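Local coordinates for protein leucine aminopeptidase 1, chloroplastic (PDB 5D8N) that removes amino acids from the N-termini of peptides as a magnesium-dependent, homohexameric aminopeptidase of the M17 family, and also acts as a protein-folding chaperone, at residues A[165-170]-A[212-217]; A[173-178]-A[220-225]; A[231-236]-A[276-281]; A[270-275]-A[355-360]; A[416-421]-A[501-506]. The protein carries 1 engineered substitution. All coordinates share one frame; numbering follows the deposited sequence.

Interaction 1. Residues A[165-170]-A[212-217]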
# COMPACT_ATOMS: atom_id res chain seq x y z
N GLY A 165 6.25 -26.60 35.13
CA GLY A 165 5.13 -26.65 34.18
C GLY A 165 3.78 -26.46 34.86
O GLY A 165 2.89 -25.79 34.35
N VAL A 166 3.63 -27.05 36.04
CA VAL A 166 2.37 -26.91 36.78
C VAL A 166 2.17 -25.45 37.24
O VAL A 166 1.08 -24.93 37.16
CB VAL A 166 2.31 -27.86 37.97
CG1 VAL A 166 1.08 -27.57 38.83
CG2 VAL A 166 2.28 -29.30 37.48
N VAL A 167 3.23 -24.84 37.79
CA VAL A 167 3.12 -23.51 38.37
C VAL A 167 2.85 -22.49 37.26
O VAL A 167 1.90 -21.74 37.33
CB VAL A 167 4.41 -23.12 39.15
CG1 VAL A 167 4.37 -21.66 39.59
CG2 VAL A 167 4.55 -23.97 40.40
N LEU A 168 3.62 -22.57 36.18
CA LEU A 168 3.46 -21.62 35.11
C LEU A 168 2.17 -21.90 34.35
O LEU A 168 1.50 -20.98 33.94
CB LEU A 168 4.64 -21.70 34.15
CG LEU A 168 5.97 -21.31 34.76
CD1 LEU A 168 7.05 -21.37 33.66
CD2 LEU A 168 5.85 -19.92 35.34
N GLY A 169 1.78 -23.16 34.24
CA GLY A 169 0.56 -23.53 33.55
C GLY A 169 -0.69 -23.13 34.30
O GLY A 169 -1.71 -22.90 33.67
N SER A 170 -0.58 -22.96 35.62
CA SER A 170 -1.72 -22.56 36.44
C SER A 170 -1.89 -21.06 36.54
O SER A 170 -2.90 -20.60 37.06
CB SER A 170 -1.56 -23.08 37.88
OG SER A 170 -1.55 -24.49 37.84
N GLY A 212 9.90 -15.36 39.37
CA GLY A 212 10.46 -14.42 38.42
C GLY A 212 9.80 -14.43 37.06
O GLY A 212 9.53 -13.39 36.49
N VAL A 213 9.51 -15.60 36.52
CA VAL A 213 8.83 -15.71 35.23
C VAL A 213 7.45 -15.04 35.29
O VAL A 213 7.06 -14.28 34.40
CB VAL A 213 8.69 -17.17 34.81
CG1 VAL A 213 7.83 -17.29 33.56
CG2 VAL A 213 10.07 -17.78 34.53
N ILE A 214 6.73 -15.30 36.37
CA ILE A 214 5.39 -14.76 36.56
C ILE A 214 5.38 -13.24 36.74
O ILE A 214 4.58 -12.56 36.11
CB ILE A 214 4.69 -15.46 37.73
CG1 ILE A 214 4.26 -16.85 37.26
CG2 ILE A 214 3.46 -14.66 38.20
CD1 ILE A 214 3.81 -17.76 38.38
N LEU A 215 6.36 -12.70 37.45
CA LEU A 215 6.54 -11.27 37.49
C LEU A 215 6.76 -10.70 36.08
O LEU A 215 6.18 -9.67 35.72
CB LEU A 215 7.72 -10.88 38.40
CG LEU A 215 8.11 -9.41 38.40
CD1 LEU A 215 6.95 -8.56 38.88
CD2 LEU A 215 9.33 -9.16 39.26
N GLY A 216 7.63 -11.34 35.30
CA GLY A 216 7.83 -10.93 33.93
C GLY A 216 6.56 -10.91 33.09
O GLY A 216 6.28 -9.95 32.39
N ARG A 217 5.76 -11.97 33.16
CA ARG A 217 4.47 -12.02 32.47
C ARG A 217 3.57 -10.87 32.90
O ARG A 217 2.99 -10.18 32.05
CB ARG A 217 3.73 -13.32 32.79
CG ARG A 217 4.43 -14.53 32.21
CD ARG A 217 3.58 -15.77 32.33
NE ARG A 217 4.28 -16.91 31.75
CZ ARG A 217 3.79 -18.15 31.73
NH1 ARG A 217 2.58 -18.37 32.23
NH2 ARG A 217 4.56 -19.17 31.36

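Interaction 2. Residues A[173-178]-A[220-225]. With MG (magnesium ion), chain H.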
# COMPACT_ATOMS: atom_id res chain seq x y z
N ASP A 173 -3.80 -14.38 34.54
CA ASP A 173 -3.72 -12.98 34.87
C ASP A 173 -5.10 -12.38 34.68
O ASP A 173 -5.51 -12.05 33.57
CB ASP A 173 -2.66 -12.29 34.00
CG ASP A 173 -2.27 -10.92 34.53
OD1 ASP A 173 -3.00 -10.40 35.40
OD2 ASP A 173 -1.29 -10.31 34.03
N ASN A 174 -5.78 -12.11 35.80
CA ASN A 174 -7.12 -11.56 35.78
C ASN A 174 -7.25 -10.16 36.34
O ASN A 174 -8.33 -9.73 36.74
CB ASN A 174 -8.05 -12.48 36.59
CG ASN A 174 -8.25 -13.81 35.92
OD1 ASN A 174 -8.46 -13.90 34.72
ND2 ASN A 174 -8.06 -14.87 36.69
N ARG A 175 -6.11 -9.50 36.49
CA ARG A 175 -6.10 -8.18 37.08
C ARG A 175 -6.97 -7.15 36.33
O ARG A 175 -7.37 -6.17 36.94
CB ARG A 175 -4.66 -7.67 37.10
CG ARG A 175 -3.77 -8.37 38.12
CD ARG A 175 -2.35 -7.83 38.01
NE ARG A 175 -1.76 -8.20 36.73
CZ ARG A 175 -0.74 -7.56 36.15
NH1 ARG A 175 -0.09 -6.61 36.82
NH2 ARG A 175 -0.33 -7.90 34.94
N PHE A 176 -7.18 -7.31 35.02
CA PHE A 176 -7.87 -6.29 34.23
C PHE A 176 -9.19 -6.73 33.62
O PHE A 176 -9.67 -6.10 32.68
CB PHE A 176 -6.97 -5.77 33.12
CG PHE A 176 -5.59 -5.42 33.60
CD1 PHE A 176 -5.40 -4.30 34.39
CD2 PHE A 176 -4.53 -6.25 33.34
CE1 PHE A 176 -4.17 -4.03 34.94
CE2 PHE A 176 -3.29 -5.96 33.87
CZ PHE A 176 -3.11 -4.87 34.70
N ARG A 177 -9.79 -7.78 34.16
CA ARG A 177 -11.08 -8.23 33.70
C ARG A 177 -11.97 -8.63 34.87
O ARG A 177 -11.49 -8.97 35.95
CB ARG A 177 -10.97 -9.39 32.71
CG ARG A 177 -10.13 -10.57 33.15
CD ARG A 177 -9.95 -11.55 32.00
NE ARG A 177 -9.10 -12.67 32.39
CZ ARG A 177 -8.30 -13.35 31.57
NH1 ARG A 177 -8.24 -13.04 30.29
NH2 ARG A 177 -7.51 -14.29 32.09
N SER A 178 -13.25 -8.36 34.68
CA SER A 178 -14.20 -8.20 35.77
C SER A 178 -14.72 -9.57 36.11
O SER A 178 -15.18 -9.81 37.21
CB SER A 178 -15.34 -7.24 35.34
OG SER A 178 -14.85 -5.98 34.84
N VAL A 220 4.58 -7.44 31.46
CA VAL A 220 4.29 -7.33 30.04
C VAL A 220 2.78 -7.30 29.80
O VAL A 220 2.32 -6.54 28.99
CB VAL A 220 4.93 -8.49 29.25
CG1 VAL A 220 4.58 -8.41 27.77
CG2 VAL A 220 6.45 -8.46 29.40
N ASN A 221 2.02 -8.22 30.38
CA ASN A 221 0.58 -8.18 30.23
C ASN A 221 -0.00 -6.80 30.53
O ASN A 221 -1.03 -6.44 29.97
CB ASN A 221 -0.07 -9.20 31.16
CG ASN A 221 0.02 -10.62 30.66
OD1 ASN A 221 0.34 -10.89 29.51
ND2 ASN A 221 -0.22 -11.55 31.56
N ALA A 222 0.48 -6.14 31.58
CA ALA A 222 -0.10 -4.89 31.99
C ALA A 222 0.10 -3.88 30.86
O ALA A 222 1.18 -3.81 30.26
CB ALA A 222 0.56 -4.41 33.27
N PRO A 223 -0.91 -3.06 30.59
CA PRO A 223 -0.80 -2.03 29.58
C PRO A 223 -0.01 -0.82 30.08
O PRO A 223 0.22 -0.65 31.29
CB PRO A 223 -2.26 -1.66 29.34
CG PRO A 223 -2.85 -1.76 30.72
CD PRO A 223 -2.18 -2.95 31.33
N ALA A 224 0.38 0.01 29.13
CA ALA A 224 1.23 1.16 29.39
C ALA A 224 0.61 2.22 30.31
O ALA A 224 1.33 3.02 30.89
CB ALA A 224 1.66 1.79 28.08
N ASN A 225 -0.72 2.26 30.40
CA ASN A 225 -1.39 3.20 31.31
C ASN A 225 -1.34 2.71 32.76
O ASN A 225 -1.62 3.46 33.68
CB ASN A 225 -2.83 3.54 30.86
CG ASN A 225 -3.76 2.35 30.83
OD1 ASN A 225 -3.43 1.28 30.33
ND2 ASN A 225 -4.96 2.54 31.36
MG MG H . 2.19 -4.33 28.50
O HOH W 1 0.70 -4.98 27.02
O HOH W 2 2.37 -2.28 27.76
O HOH W 3 3.96 -3.72 29.83
O HOH W 4 3.80 -4.69 27.10

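Interaction 3. Residues A[231-236]-A[276-281]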
# COMPACT_ATOMS: atom_id res chain seq x y z
N VAL A 231 6.05 3.38 37.56
CA VAL A 231 5.61 2.09 38.11
C VAL A 231 6.62 0.97 37.94
O VAL A 231 6.91 0.21 38.88
CB VAL A 231 4.25 1.65 37.55
CG1 VAL A 231 3.90 0.23 38.00
CG2 VAL A 231 3.19 2.62 38.03
N LEU A 232 7.29 0.94 36.80
CA LEU A 232 8.38 -0.01 36.62
C LEU A 232 9.49 0.22 37.66
O LEU A 232 10.05 -0.72 38.23
CB LEU A 232 8.95 0.09 35.22
CG LEU A 232 9.83 -1.06 34.75
CD1 LEU A 232 9.05 -2.36 34.81
CD2 LEU A 232 10.29 -0.85 33.31
N ALA A 233 9.84 1.48 37.91
CA ALA A 233 10.84 1.78 38.94
C ALA A 233 10.39 1.32 40.33
O ALA A 233 11.20 0.80 41.10
CB ALA A 233 11.15 3.26 38.97
N GLU A 234 9.10 1.48 40.62
CA GLU A 234 8.57 0.99 41.90
C GLU A 234 8.64 -0.52 42.02
O GLU A 234 8.94 -1.04 43.09
CB GLU A 234 7.12 1.43 42.14
CG GLU A 234 6.96 2.90 42.44
CD GLU A 234 7.68 3.38 43.69
OE1 GLU A 234 7.80 2.59 44.67
OE2 GLU A 234 8.17 4.54 43.65
N GLU A 235 8.39 -1.23 40.93
CA GLU A 235 8.55 -2.67 40.93
C GLU A 235 10.01 -3.03 41.26
O GLU A 235 10.29 -4.01 41.95
CB GLU A 235 8.11 -3.32 39.61
CG GLU A 235 6.63 -3.18 39.30
CD GLU A 235 5.70 -4.04 40.15
OE1 GLU A 235 6.12 -5.06 40.75
OE2 GLU A 235 4.51 -3.68 40.22
N ALA A 236 10.94 -2.31 40.66
CA ALA A 236 12.35 -2.56 40.97
C ALA A 236 12.65 -2.34 42.45
O ALA A 236 13.37 -3.11 43.08
CB ALA A 236 13.26 -1.70 40.10
N PRO A 276 7.17 10.67 33.20
CA PRO A 276 8.62 10.86 33.14
C PRO A 276 9.40 9.55 33.11
O PRO A 276 8.96 8.55 33.70
CB PRO A 276 8.94 11.63 34.43
CG PRO A 276 7.65 12.11 35.00
CD PRO A 276 6.56 11.29 34.39
N PRO A 277 10.65 9.61 32.66
CA PRO A 277 11.51 8.44 32.55
C PRO A 277 12.34 8.19 33.80
O PRO A 277 12.55 9.10 34.58
CB PRO A 277 12.47 8.84 31.45
CG PRO A 277 12.62 10.30 31.63
CD PRO A 277 11.29 10.81 32.09
N TYR A 278 12.66 6.93 34.06
CA TYR A 278 13.46 6.54 35.21
C TYR A 278 14.45 5.49 34.74
O TYR A 278 14.09 4.50 34.11
CB TYR A 278 12.59 5.98 36.34
CG TYR A 278 11.74 7.04 36.98
CD1 TYR A 278 12.29 7.95 37.89
CD2 TYR A 278 10.43 7.24 36.58
CE1 TYR A 278 11.57 9.04 38.37
CE2 TYR A 278 9.69 8.31 37.09
CZ TYR A 278 10.25 9.16 38.02
OH TYR A 278 9.52 10.25 38.46
N PHE A 279 15.68 5.66 35.19
CA PHE A 279 16.74 4.73 34.83
C PHE A 279 16.94 3.84 36.06
O PHE A 279 17.29 4.31 37.13
CB PHE A 279 18.00 5.52 34.45
CG PHE A 279 19.10 4.68 33.89
CD1 PHE A 279 19.97 3.98 34.72
CD2 PHE A 279 19.36 4.69 32.53
CE1 PHE A 279 21.00 3.22 34.20
CE2 PHE A 279 20.40 3.94 32.01
CZ PHE A 279 21.21 3.19 32.83
N ILE A 280 16.71 2.56 35.87
CA ILE A 280 16.69 1.59 36.94
C ILE A 280 17.99 0.83 37.03
O ILE A 280 18.45 0.22 36.05
CB ILE A 280 15.54 0.58 36.71
CG1 ILE A 280 14.19 1.30 36.75
CG2 ILE A 280 15.58 -0.49 37.78
CD1 ILE A 280 13.07 0.47 36.17
N HIS A 281 18.59 0.86 38.21
CA HIS A 281 19.82 0.11 38.49
C HIS A 281 19.71 -0.72 39.77
O HIS A 281 19.70 -0.19 40.87
CB HIS A 281 21.01 1.07 38.57
CG HIS A 281 22.32 0.39 38.76
ND1 HIS A 281 23.44 1.04 39.23
CD2 HIS A 281 22.68 -0.92 38.64
CE1 HIS A 281 24.45 0.20 39.28
NE2 HIS A 281 24.02 -1.01 38.95

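Interaction 4. Residues A[270-275]-A[355-360]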
# COMPACT_ATOMS: atom_id res chain seq x y z
N ALA A 270 11.85 12.43 25.66
CA ALA A 270 11.51 13.84 25.75
C ALA A 270 10.03 14.11 25.47
O ALA A 270 9.42 14.99 26.08
CB ALA A 270 12.38 14.66 24.80
N ALA A 271 9.42 13.35 24.56
CA ALA A 271 8.02 13.65 24.21
C ALA A 271 7.10 13.43 25.41
O ALA A 271 6.12 14.16 25.59
CB ALA A 271 7.57 12.79 23.04
N ALA A 272 7.41 12.39 26.20
CA ALA A 272 6.49 11.86 27.21
C ALA A 272 6.60 12.66 28.50
O ALA A 272 7.16 12.19 29.50
CB ALA A 272 6.79 10.40 27.48
N THR A 273 6.01 13.85 28.48
CA THR A 273 6.12 14.75 29.62
C THR A 273 5.21 14.33 30.79
O THR A 273 5.44 14.73 31.93
CB THR A 273 5.74 16.19 29.21
OG1 THR A 273 4.42 16.19 28.66
CG2 THR A 273 6.75 16.74 28.17
N GLU A 274 4.19 13.54 30.51
CA GLU A 274 3.22 13.21 31.55
C GLU A 274 3.71 12.02 32.39
O GLU A 274 3.36 11.89 33.55
CB GLU A 274 1.87 12.89 30.93
CG GLU A 274 0.74 12.70 31.93
CD GLU A 274 0.36 13.97 32.70
OE1 GLU A 274 0.95 15.06 32.48
OE2 GLU A 274 -0.53 13.87 33.57
N ASN A 275 4.40 11.08 31.74
CA ASN A 275 4.99 9.92 32.41
C ASN A 275 6.51 9.97 32.28
O ASN A 275 7.10 9.37 31.37
CB ASN A 275 4.46 8.61 31.81
CG ASN A 275 2.97 8.43 32.01
OD1 ASN A 275 2.22 8.16 31.07
ND2 ASN A 275 2.52 8.54 33.24
N ALA A 355 14.14 3.09 31.47
CA ALA A 355 12.71 3.04 31.25
C ALA A 355 12.14 4.40 30.83
O ALA A 355 12.51 5.46 31.35
CB ALA A 355 12.01 2.58 32.52
N CYS A 356 11.29 4.37 29.82
CA CYS A 356 10.60 5.55 29.33
C CYS A 356 9.44 5.09 28.46
O CYS A 356 9.31 3.90 28.16
CB CYS A 356 11.54 6.44 28.51
SG CYS A 356 12.25 5.63 27.05
N GLU A 357 8.58 6.02 28.07
CA GLU A 357 7.61 5.75 27.02
C GLU A 357 7.88 6.67 25.85
O GLU A 357 8.42 7.76 26.01
CB GLU A 357 6.16 5.81 27.50
CG GLU A 357 5.70 7.14 28.04
CD GLU A 357 4.22 7.20 28.37
OE1 GLU A 357 3.51 6.16 28.28
OE2 GLU A 357 3.75 8.36 28.49
N ASN A 358 7.73 6.10 24.66
CA ASN A 358 8.02 6.80 23.42
C ASN A 358 6.72 7.38 22.85
O ASN A 358 5.93 6.65 22.24
CB ASN A 358 8.69 5.86 22.42
CG ASN A 358 8.96 6.54 21.08
OD1 ASN A 358 8.82 7.76 20.97
ND2 ASN A 358 9.26 5.75 20.06
N MET A 359 6.49 8.66 23.09
CA MET A 359 5.25 9.33 22.76
C MET A 359 5.45 10.40 21.67
O MET A 359 6.55 10.59 21.13
CB MET A 359 4.68 10.00 24.01
CG MET A 359 4.32 9.04 25.12
SD MET A 359 2.89 8.00 24.76
CE MET A 359 1.56 8.97 25.44
N ILE A 360 4.35 11.08 21.34
CA ILE A 360 4.33 12.16 20.36
C ILE A 360 3.77 13.43 21.00
O ILE A 360 2.65 13.43 21.55
CB ILE A 360 3.42 11.76 19.19
CG1 ILE A 360 4.05 10.58 18.44
CG2 ILE A 360 3.23 12.94 18.26
CD1 ILE A 360 3.10 9.87 17.50
O HOH W 5 8.76 10.04 24.61
O HOH W 6 3.61 11.09 28.56
O HOH W 7 9.10 8.31 29.79

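Interaction 5. Residues A[416-421]-A[501-506]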
# COMPACT_ATOMS: atom_id res chain seq x y z
N ALA A 416 12.51 -7.90 11.96
CA ALA A 416 13.31 -8.70 11.05
C ALA A 416 13.67 -10.04 11.69
O ALA A 416 13.76 -11.07 11.01
CB ALA A 416 14.57 -7.96 10.69
N ILE A 417 13.95 -10.03 12.99
CA ILE A 417 14.34 -11.30 13.65
C ILE A 417 13.20 -12.31 13.66
O ILE A 417 13.44 -13.50 13.56
CB ILE A 417 14.88 -11.10 15.08
CG1 ILE A 417 15.63 -12.33 15.53
CG2 ILE A 417 13.74 -10.81 16.05
CD1 ILE A 417 16.90 -12.57 14.72
N MET A 418 11.95 -11.85 13.71
CA MET A 418 10.80 -12.75 13.58
C MET A 418 10.61 -13.26 12.15
O MET A 418 10.27 -14.41 11.96
CB MET A 418 9.50 -12.11 14.08
CG MET A 418 9.54 -11.76 15.56
SD MET A 418 8.07 -10.87 16.12
CE MET A 418 6.82 -12.14 15.95
N VAL A 419 10.93 -12.46 11.15
CA VAL A 419 10.98 -12.98 9.77
C VAL A 419 11.98 -14.11 9.69
O VAL A 419 11.66 -15.19 9.21
CB VAL A 419 11.34 -11.90 8.75
CG1 VAL A 419 11.56 -12.54 7.38
CG2 VAL A 419 10.23 -10.87 8.68
N ALA A 420 13.13 -13.90 10.32
CA ALA A 420 14.24 -14.85 10.28
C ALA A 420 13.97 -16.15 11.03
O ALA A 420 14.33 -17.23 10.56
CB ALA A 420 15.47 -14.17 10.85
N LEU A 421 13.51 -16.01 12.28
CA LEU A 421 13.53 -17.13 13.20
C LEU A 421 12.15 -17.50 13.70
O LEU A 421 12.01 -18.42 14.48
CB LEU A 421 14.44 -16.85 14.39
CG LEU A 421 15.93 -16.74 14.10
CD1 LEU A 421 16.72 -16.31 15.34
CD2 LEU A 421 16.44 -18.06 13.62
N ASP A 501 17.74 -10.62 20.73
CA ASP A 501 16.55 -10.01 20.10
C ASP A 501 15.37 -10.97 20.32
O ASP A 501 15.21 -11.99 19.63
CB ASP A 501 16.81 -9.75 18.61
CG ASP A 501 15.81 -8.77 17.97
OD1 ASP A 501 14.75 -8.50 18.57
OD2 ASP A 501 16.09 -8.25 16.86
N VAL A 502 14.51 -10.59 21.25
CA VAL A 502 13.44 -11.44 21.76
C VAL A 502 12.05 -10.95 21.32
O VAL A 502 11.05 -11.28 21.93
CB VAL A 502 13.45 -11.48 23.30
CG1 VAL A 502 14.75 -12.08 23.81
CG2 VAL A 502 13.27 -10.12 23.94
N ALA A 503 11.98 -10.20 20.23
CA ALA A 503 10.71 -9.74 19.69
C ALA A 503 9.65 -10.82 19.60
O ALA A 503 8.48 -10.54 19.86
CB ALA A 503 10.90 -9.09 18.33
N GLY A 504 10.02 -12.03 19.19
CA GLY A 504 9.02 -13.10 19.05
C GLY A 504 8.62 -13.69 20.39
O GLY A 504 7.45 -13.68 20.73
N PRO A 505 9.56 -14.37 21.07
CA PRO A 505 9.04 -15.30 22.08
C PRO A 505 8.53 -14.70 23.39
O PRO A 505 7.98 -15.45 24.21
CB PRO A 505 10.21 -16.25 22.34
CG PRO A 505 11.41 -15.59 21.78
CD PRO A 505 10.96 -14.65 20.71
N VAL A 506 8.64 -13.38 23.55
CA VAL A 506 8.13 -12.75 24.75
C VAL A 506 6.60 -12.74 24.82
O VAL A 506 6.04 -12.40 25.84
CB VAL A 506 8.66 -11.32 24.98
CG1 VAL A 506 10.17 -11.31 25.15
CG2 VAL A 506 8.27 -10.44 23.83

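Interaction 1. Residues A[165-170]-A[212-217]
L168 supplies most of the apolar contact, pressing one methyl, CD2, against two residues in succession on the other helix. That methyl lies 3.7 Å from CG1 of V213 and 4.0 Å from CG1 of I214. CG of L168 is anti to the carbonyl carbon (chi1 -65°), beside the backbone N; the side chain crosses that of V213 almost perpendicularly. A second pair sits beside it, where V167 CG1 meets I214 CD1 at 4.1 Å, again with the side chains nearly perpendicular.

The polar part belongs to R217, whose chain is extended from CG to NE and carries the guanidinium across L168. Its NH1 donates a long, weak bond to L168 O (3.3 Å, N-H...O angle 136°), while NH2 rests 3.8 Å from L168 CB. L168 CD2 also covers one face of the guanidinium, toward its rim. The firmer partner of this arginine is T515 O, which takes NE.

Helices 152-170 and 197-221 run nearly parallel here, their segment axes 10.7 Å apart and inclined by 19°. F171, just past the first segment, packs on I214 and R217, and the other side of helix 197-221 faces helix 229-242 through L215.

Interaction 2. Residues A[173-178]-A[220-225]
The F176 ring is sandwiched between its own loop and P223. R175 CB lies over the centre of one face, and P223 CD covers the opposite face toward the rim, a CH-pi contact 4.2 Å from the ring centroid and 18° off its normal. F176 and P223 meet tip to tip, and CZ of the ring also touches A222 CB at 4.0 Å. The ring in turn offers CE2 to one face of the R175 guanidinium, whose edge holds D173 CG in plane and has N221 CB near it.

Along that edge R175 grips D173 side-on, in a salt bridge with one nitrogen to each oxygen: NE to OD1 at 2.9 Å and NH2 to OD2 at 2.7 Å. A bend at chi3 (-66°) places NE for its bond. OD2 uses its syn lone pair for the arginine and its anti lone pair for N221 ND2, 3.0 Å away with an N-H...O angle of 162°. An alanine at D173 would probably leave the R175 guanidinium without its counter-charge and freer to turn, with N221 losing this acceptor.

The type I turn from N174 to R177 thus meets the C-terminal end of helix 197-221, which the chain leaves at A222. There two carbonyls hold a magnesium ion, V220 O at 2.3 Å and A222 O at 2.1 Å, and four waters complete an octahedron. N221 OD1 accepts from A514 N, and R175 NH2 also reaches E218 O. F176 O bonds to T378 OG1 of a second subunit, while P223 packs on G368 of that same subunit.

Interaction 3. Residues A[231-236]-A[276-281]
Two torsions of I280 fit its branches to the helix: CG1 stands anti to the carbonyl carbon (chi1 -63°), which leaves CG2 anti to the backbone N, and CD1 is anti to CA (chi2 165°). The branches then reach different turns of 231-236. CG2 presses on A236 CB at 3.5 Å, tighter than an ordinary carbon-carbon contact. CD1 lies over the backbone between L232 and A233, 3.8 Å from A233 CA, and also touches L232 CG at 3.9 Å, the two side chains crossing at about a right angle.

A233 completes the meeting from the helix side. Its CB is 4.0 Å from Y278 CB, two residues before I280 and on the same side of the strand. F279 and H281 alternate with this pair and point away, F279 going edge-to-face against Y398.

Helix 229-242 therefore lies along strand 278-284 of the catalytic domain's mixed sheet, the segment axes 8.7 Å apart and inclined by 18°. Within the sheet this strand runs between 247-252 and 347-358, antiparallel to both. Each neighbour adds to the layer under the helix, I251 touching A233 and I280, and A355 touching L232.

The side chains that meet across the segments do so through carbon atoms alone. The L232 carbonyl, although CD1 of I280 comes within 3.8 Å of its oxygen, is already used inside the helix by A236 N. Attachment of helix to sheet here therefore rests on close fit, with the bare methyls of A233 and A236 allowing the branched I280 to approach the helix backbone.

Interaction 4. Residues A[270-275]-A[355-360]
The end of strand 347-358, beside the two-metal site of the catalytic domain, is met by the loop that joins helix 263-269 to strand 278-284, with A271 and A272 packing on E357 and M359. A271 CB comes within 3.1 Å of M359 O. A272 CB touches two methylenes, E357 CG at 3.5 Å and M359 CG at 3.7 Å. E357 turns CG between its backbone N and carbonyl carbon (chi1 62°), placing that carbon against A272, and the chain then runs extended to the carboxylate beside N275.

A272 is the centre of an inverse gamma turn, closed by a weak bond from T273 N to A271 O. Three waters bridge the loop and the strand. One donates to E357 O at 2.7 Å and accepts from M359 N at 3.1 Å, with a weaker link from A272 N. Another donates to E357 OE2 at 2.7 Å and accepts a longer bond from N275 N. The third connects the main chains, donating to N275 O at 2.8 Å and accepting from E357 N at 2.9 Å.

The other oxygen of the carboxylate, E357 OE1, forms a salt bridge with R366 of a second subunit, which also packs on N275. M359 packs on A362 of that same subunit. On the far side of the strand N358 ND2 donates to OD1 of D305, which binds both magnesium ions of the catalytic site; this is consistent with a second-shell place for the strand end.

Interaction 5. Residues A[416-421]-A[501-506]
I417 leads the contact from the helix, laying its CG2 methyl against the D501 carboxylate. CG2 is 3.5 Å from D501 CG and 3.6 Å from each of the oxygens OD1 and OD2, and the two side chains pass alongside, running in opposing directions. With CG1 anti to the backbone N (chi1 -163°), CG2 takes the crowded position between backbone N and carbonyl carbon, from which it also touches A503 CB at 4.0 Å. The carboxylate oxygens have polar partners of their own: OD2 bonds to T414 OG1 and OD1 to L413 N, both just ahead of the helix. T414 OG1 further accepts from I417 N.

The helix 416-421 is thereby seated on the loop leaving strand 496-501, one of the inner strands of the catalytic domain's sheet, with the D501 side chain about 7 Å from that of R389, a predicted active-site residue.

M418 follows, spanning the bend of this loop. Its CG lies 3.7 Å from G504 N, and SD is 4.0 Å from A503 CB. The chain then turns at chi3 (67°), setting CE 3.9 Å from G504 CA. An alanine at M418 would probably open a gap beside A503 and G504, leaving the loop backbone without its thioether cover. M418 also packs on N477 of a fourth subunit, and farther along, A420 meets A420 of that subunit.

Along the chain interactions 1 and 2 interleave and come first, both using helix 197-221, with centres 15 Å apart. They join parts of the N-terminal family region to the start of the catalytic one. Interactions 3 and 4 also interleave; 13 Å apart between centres, they touch through neighbouring strands 278-284 and 347-358, where Y278 O and A355 N probably share a hydrogen bond. Helix 229-242, next after 197-221, brings L215 of interaction 1 against E235 of interaction 3. Interaction 5 touches none of the others, though its nearest atoms come within about 5 Å of interaction 2. Interactions 2 and 4 border the second subunit and 5 the fourth, so the set links domain packing to hexamer assembly.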